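Local coordinates for phosphoacetylglucosamine mutase (Aspergillus lentulus, PDB 5O9X), which interconverts the 6-phosphate and 1-phosphate of N-acetylglucosamine, probably on the route to UDP-N-acetylglucosamine, at residues K273-A281 with Y292-V300. The protein carries 1 engineered substitution. Numbering follows the deposited sequence.
Unlike the reference sequence in segment 273-281: Ile276 (reference Val).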
ATOM      1  N   LYS A 273     -21.272  14.853   0.577  1.00 24.07           N
ATOM      2  CA  LYS A 273     -22.468  15.482  -0.028  1.00 26.77           C
ATOM      3  C   LYS A 273     -22.912  14.720  -1.274  1.00 27.26           C
ATOM      4  O   LYS A 273     -23.706  15.234  -2.054  1.00 24.91           O
ATOM      5  CB  LYS A 273     -22.119  16.944  -0.415  1.00 26.56           C
ATOM      6  CG  LYS A 273     -21.847  17.842   0.795  1.00 29.06           C
ATOM      7  CD  LYS A 273     -22.981  17.808   1.812  1.00 38.69           C
ATOM      8  CE  LYS A 273     -22.805  18.848   2.934  1.00 47.22           C
ATOM      9  NZ  LYS A 273     -21.554  18.588   3.741  1.00 53.17           N
ATOM     10  N   ALA A 274     -22.386  13.504  -1.480  1.00 26.29           N
ATOM     11  CA  ALA A 274     -22.707  12.710  -2.676  1.00 23.10           C
ATOM     12  C   ALA A 274     -24.183  12.364  -2.802  1.00 24.84           C
ATOM     13  O   ALA A 274     -24.872  12.158  -1.804  1.00 23.69           O
ATOM     14  CB  ALA A 274     -21.818  11.418  -2.795  1.00 21.43           C
ATOM     15  N   SER A 275     -24.684  12.414  -4.030  1.00 25.49           N
ATOM     16  CA  SER A 275     -26.076  12.034  -4.286  1.00 30.54           C
ATOM     17  C   SER A 275     -26.188  10.546  -4.468  1.00 26.88           C
ATOM     18  O   SER A 275     -25.189   9.856  -4.742  1.00 25.42           O
ATOM     19  CB  SER A 275     -26.592  12.776  -5.570  1.00 31.07           C
ATOM     20  OG  SER A 275     -26.462  14.196  -5.406  1.00 34.07           O
ATOM     21  N   ILE A 276     -27.421  10.048  -4.372  1.00 26.35           N
ATOM     22  CA  ILE A 276     -27.777   8.702  -4.787  1.00 29.05           C
ATOM     23  C   ILE A 276     -27.180   8.422  -6.151  1.00 26.97           C
ATOM     24  O   ILE A 276     -27.201   9.317  -7.001  1.00 26.11           O
ATOM     25  CB  ILE A 276     -29.331   8.553  -4.788  1.00 34.30           C
ATOM     26  CG1 ILE A 276     -29.839   8.276  -3.352  1.00 40.00           C
ATOM     27  CG2 ILE A 276     -29.780   7.475  -5.718  1.00 34.63           C
ATOM     28  CD1 ILE A 276     -31.183   8.940  -2.997  1.00 43.67           C
ATOM     29  N   LEU A 277     -26.559   7.227  -6.290  1.00 23.91           N
ATOM     30  CA  LEU A 277     -25.882   6.735  -7.495  1.00 23.35           C
ATOM     31  C   LEU A 277     -24.575   7.486  -7.921  1.00 22.34           C
ATOM     32  O   LEU A 277     -23.974   7.090  -8.914  1.00 24.04           O
ATOM     33  CB  LEU A 277     -26.855   6.661  -8.725  1.00 26.58           C
ATOM     34  CG  LEU A 277     -28.159   5.805  -8.634  1.00 30.31           C
ATOM     35  CD1 LEU A 277     -28.916   5.805  -9.978  1.00 30.37           C
ATOM     36  CD2 LEU A 277     -27.841   4.391  -8.177  1.00 26.00           C
ATOM     37  N   ASP A 278     -24.132   8.544  -7.211  1.00 19.77           N
ATOM     38  CA  ASP A 278     -22.831   9.124  -7.540  1.00 18.97           C
ATOM     39  C   ASP A 278     -21.712   8.054  -7.285  1.00 17.04           C
ATOM     40  O   ASP A 278     -21.663   7.474  -6.178  1.00 18.93           O
ATOM     41  CB  ASP A 278     -22.525  10.352  -6.691  1.00 22.20           C
ATOM     42  CG  ASP A 278     -23.248  11.614  -7.209  1.00 26.37           C
ATOM     43  OD1 ASP A 278     -23.766  11.589  -8.363  1.00 24.92           O
ATOM     44  OD2 ASP A 278     -23.249  12.607  -6.452  1.00 27.84           O
ATOM     45  N   ARG A 279     -20.811   7.857  -8.256  1.00 17.10           N
ATOM     46  CA  ARG A 279     -19.688   6.906  -8.031  1.00 16.19           C
ATOM     47  C   ARG A 279     -18.643   7.663  -7.185  1.00 16.16           C
ATOM     48  O   ARG A 279     -18.239   8.767  -7.591  1.00 17.21           O
ATOM     49  CB  ARG A 279     -19.069   6.549  -9.371  1.00 15.11           C
ATOM     50  CG  ARG A 279     -17.895   5.525  -9.345  1.00 16.43           C
ATOM     51  CD  ARG A 279     -17.630   5.032 -10.745  1.00 17.88           C
ATOM     52  NE  ARG A 279     -16.978   6.033 -11.673  1.00 17.39           N
ATOM     53  CZ  ARG A 279     -17.606   6.764 -12.621  1.00 17.61           C
ATOM     54  NH1 ARG A 279     -18.932   6.707 -12.752  1.00 17.48           N
ATOM     55  NH2 ARG A 279     -16.908   7.598 -13.387  1.00 15.53           N
ATOM     56  N   CYS A 280     -18.236   7.085  -6.034  1.00 17.12           N
ATOM     57  CA  CYS A 280     -17.242   7.737  -5.155  1.00 15.73           C
ATOM     58  C   CYS A 280     -16.039   6.831  -4.905  1.00 15.91           C
ATOM     59  O   CYS A 280     -16.132   5.602  -5.022  1.00 15.52           O
ATOM     60  CB  CYS A 280     -17.885   8.018  -3.802  1.00 15.62           C
ATOM     61  SG  CYS A 280     -19.334   9.143  -3.929  1.00 19.11           S
ATOM     62  N   ALA A 281     -14.958   7.437  -4.420  1.00 15.13           N
ATOM     63  CA  ALA A 281     -13.806   6.658  -3.928  1.00 13.61           C
ATOM     64  C   ALA A 281     -13.114   7.443  -2.837  1.00 13.81           C
ATOM     65  O   ALA A 281     -13.301   8.666  -2.710  1.00 15.40           O
ATOM     66  CB  ALA A 281     -12.856   6.366  -5.070  1.00 12.29           C
ATOM     67  N   TYR A 292     -13.734   2.192  -3.341  1.00 15.03           N
ATOM     68  CA  TYR A 292     -14.853   2.806  -4.040  1.00 15.07           C
ATOM     69  C   TYR A 292     -16.098   2.533  -3.248  1.00 14.96           C
ATOM     70  O   TYR A 292     -16.133   1.565  -2.475  1.00 15.52           O
ATOM     71  CB  TYR A 292     -14.999   2.064  -5.445  1.00 14.38           C
ATOM     72  CG  TYR A 292     -14.311   2.852  -6.589  1.00 14.94           C
ATOM     73  CD1 TYR A 292     -12.887   2.798  -6.739  1.00 14.00           C
ATOM     74  CD2 TYR A 292     -15.077   3.651  -7.459  1.00 14.23           C
ATOM     75  CE1 TYR A 292     -12.225   3.521  -7.762  1.00 13.98           C
ATOM     76  CE2 TYR A 292     -14.455   4.357  -8.544  1.00 13.92           C
ATOM     77  CZ  TYR A 292     -13.025   4.296  -8.664  1.00 14.76           C
ATOM     78  OH  TYR A 292     -12.370   4.918  -9.720  1.00 15.33           O
ATOM     79  N   TYR A 293     -17.168   3.311  -3.496  1.00 15.89           N
ATOM     80  CA  TYR A 293     -18.427   3.108  -2.800  1.00 15.14           C
ATOM     81  C   TYR A 293     -19.444   4.029  -3.454  1.00 15.76           C
ATOM     82  O   TYR A 293     -19.097   4.930  -4.237  1.00 16.05           O
ATOM     83  CB  TYR A 293     -18.336   3.436  -1.273  1.00 14.12           C
ATOM     84  CG  TYR A 293     -17.672   4.769  -0.984  1.00 15.34           C
ATOM     85  CD1 TYR A 293     -18.457   5.989  -0.769  1.00 15.46           C
ATOM     86  CD2 TYR A 293     -16.262   4.833  -0.902  1.00 15.15           C
ATOM     87  CE1 TYR A 293     -17.798   7.196  -0.487  1.00 16.33           C
ATOM     88  CE2 TYR A 293     -15.616   6.032  -0.602  1.00 15.69           C
ATOM     89  CZ  TYR A 293     -16.389   7.216  -0.425  1.00 18.06           C
ATOM     90  OH  TYR A 293     -15.701   8.385  -0.110  1.00 16.83           O
ATOM     91  N   PHE A 294     -20.717   3.727  -3.216  1.00 16.61           N
ATOM     92  CA  PHE A 294     -21.797   4.576  -3.708  1.00 16.55           C
ATOM     93  C   PHE A 294     -23.019   4.350  -2.872  1.00 18.72           C
ATOM     94  O   PHE A 294     -23.102   3.312  -2.165  1.00 18.62           O
ATOM     95  CB  PHE A 294     -22.121   4.246  -5.219  1.00 17.42           C
ATOM     96  CG  PHE A 294     -22.719   2.898  -5.464  1.00 19.06           C
ATOM     97  CD1 PHE A 294     -24.038   2.772  -5.999  1.00 19.49           C
ATOM     98  CD2 PHE A 294     -21.966   1.716  -5.270  1.00 17.91           C
ATOM     99  CE1 PHE A 294     -24.546   1.515  -6.296  1.00 20.58           C
ATOM    100  CE2 PHE A 294     -22.500   0.478  -5.545  1.00 18.11           C
ATOM    101  CZ  PHE A 294     -23.792   0.345  -6.048  1.00 20.14           C
ATOM    102  N   LEU A 295     -23.980   5.279  -3.008  1.00 17.62           N
ATOM    103  CA  LEU A 295     -25.325   5.086  -2.438  1.00 19.53           C
ATOM    104  C   LEU A 295     -26.196   4.477  -3.540  1.00 20.61           C
ATOM    105  O   LEU A 295     -26.259   5.048  -4.635  1.00 22.13           O
ATOM    106  CB  LEU A 295     -25.898   6.412  -2.028  1.00 18.42           C
ATOM    107  CG  LEU A 295     -25.129   7.031  -0.864  1.00 20.32           C
ATOM    108  CD1 LEU A 295     -25.431   8.530  -0.754  1.00 23.92           C
ATOM    109  CD2 LEU A 295     -25.360   6.313   0.468  1.00 23.16           C
ATOM    110  N   ASP A 296     -26.775   3.309  -3.292  1.00 19.91           N
ATOM    111  CA  ASP A 296     -27.578   2.635  -4.336  1.00 22.02           C
ATOM    112  C   ASP A 296     -28.958   3.343  -4.509  1.00 23.33           C
ATOM    113  O   ASP A 296     -29.249   4.296  -3.812  1.00 22.74           O
ATOM    114  CB  ASP A 296     -27.668   1.085  -4.127  1.00 23.86           C
ATOM    115  CG  ASP A 296     -28.550   0.651  -2.941  1.00 25.68           C
ATOM    116  OD1 ASP A 296     -29.337   1.456  -2.405  1.00 27.67           O
ATOM    117  OD2 ASP A 296     -28.448  -0.546  -2.535  1.00 25.77           O
ATOM    118  N   GLU A 297     -29.758   2.859  -5.461  1.00 28.97           N
ATOM    119  CA  GLU A 297     -31.106   3.408  -5.727  1.00 32.79           C
ATOM    120  C   GLU A 297     -31.976   3.504  -4.461  1.00 34.65           C
ATOM    121  O   GLU A 297     -32.692   4.484  -4.327  1.00 33.59           O
ATOM    122  CB  GLU A 297     -31.807   2.652  -6.889  1.00 39.01           C
ATOM    123  CG  GLU A 297     -31.889   1.120  -6.734  1.00 47.41           C
ATOM    124  CD  GLU A 297     -32.713   0.458  -7.844  1.00 62.62           C
ATOM    125  OE1 GLU A 297     -33.548   1.169  -8.463  1.00 66.64           O
ATOM    126  OE2 GLU A 297     -32.532  -0.764  -8.109  1.00 59.14           O
ATOM    127  N   GLY A 298     -31.840   2.556  -3.507  1.00 31.12           N
ATOM    128  CA  GLY A 298     -32.546   2.649  -2.238  1.00 29.69           C
ATOM    129  C   GLY A 298     -31.947   3.554  -1.182  1.00 34.02           C
ATOM    130  O   GLY A 298     -32.392   3.520  -0.053  1.00 30.92           O
ATOM    131  N   ASN A 299     -30.960   4.382  -1.547  1.00 27.66           N
ATOM    132  CA  ASN A 299     -30.220   5.211  -0.597  1.00 28.15           C
ATOM    133  C   ASN A 299     -29.423   4.384   0.424  1.00 25.14           C
ATOM    134  O   ASN A 299     -29.269   4.812   1.575  1.00 27.98           O
ATOM    135  CB  ASN A 299     -31.128   6.287   0.089  1.00 31.38           C
ATOM    136  CG  ASN A 299     -30.336   7.485   0.628  1.00 35.58           C
ATOM    137  OD1 ASN A 299     -29.322   7.914   0.057  1.00 37.12           O
ATOM    138  ND2 ASN A 299     -30.819   8.055   1.722  1.00 34.65           N
ATOM    139  N   VAL A 300     -28.918   3.206   0.035  1.00 24.27           N
ATOM    140  CA  VAL A 300     -28.104   2.374   0.975  1.00 23.78           C
ATOM    141  C   VAL A 300     -26.632   2.426   0.516  1.00 20.78           C
ATOM    142  O   VAL A 300     -26.357   2.223  -0.646  1.00 18.48           O
ATOM    143  CB  VAL A 300     -28.579   0.866   1.068  1.00 22.80           C
ATOM    144  CG1 VAL A 300     -27.694   0.032   1.997  1.00 22.34           C
ATOM    145  CG2 VAL A 300     -30.081   0.706   1.424  1.00 25.23           C
TER
HETATM  146  O   HOH W   1     -23.322   7.934  -3.952  1.00 17.26           O
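Cys280 and Tyr293 form an antiparallel hydrogen-bonded pair: Cys280 N bonds to Tyr293 O (2.9 Å) and Tyr293 N returns the bond to Cys280 O. The same Cys280 O also receives a CA-H...O contact from Tyr292 CA (3.2 Å). Beyond the ladder, where the Ser275-Asp278 turn replaces the strand, a water bridges the turn to Leu295: it donates hydrogen bonds to Ser275 O and Asp278 O and accepts one from Leu295 N (2.9 Å). Beyond it, Leu277 N, inside this type II turn, bonds to Leu295 O (2.8 Å).

Aromatic contacts line both faces. Ala281 CB sits over the centre of the Tyr292 ring, 3.9 Å from its centroid, and Arg279 CG abuts the ring edge in plane. With CG anti to the backbone N (chi1 -178°), Arg279 runs alongside Tyr292, guanidinium and ring only 13° from coplanar; both polar ends converge on Glu436, Arg279 through a salt bridge. On the other face Cys280 CB lies off-centre over the Tyr293 ring, 3.4 Å from CE1.

At the exposed end, Ile276 crosses Asn299 nearly at right angles, CG1 3.5 Å from OD1, and Leu277 CD2 packs against the Asp296-Glu297 backbone. Strands 279-283 and 290-295 make a beta hairpin within the mixed sheet of domain II of this phosphohexomutase, flanked by strands 212-215 and 301-304.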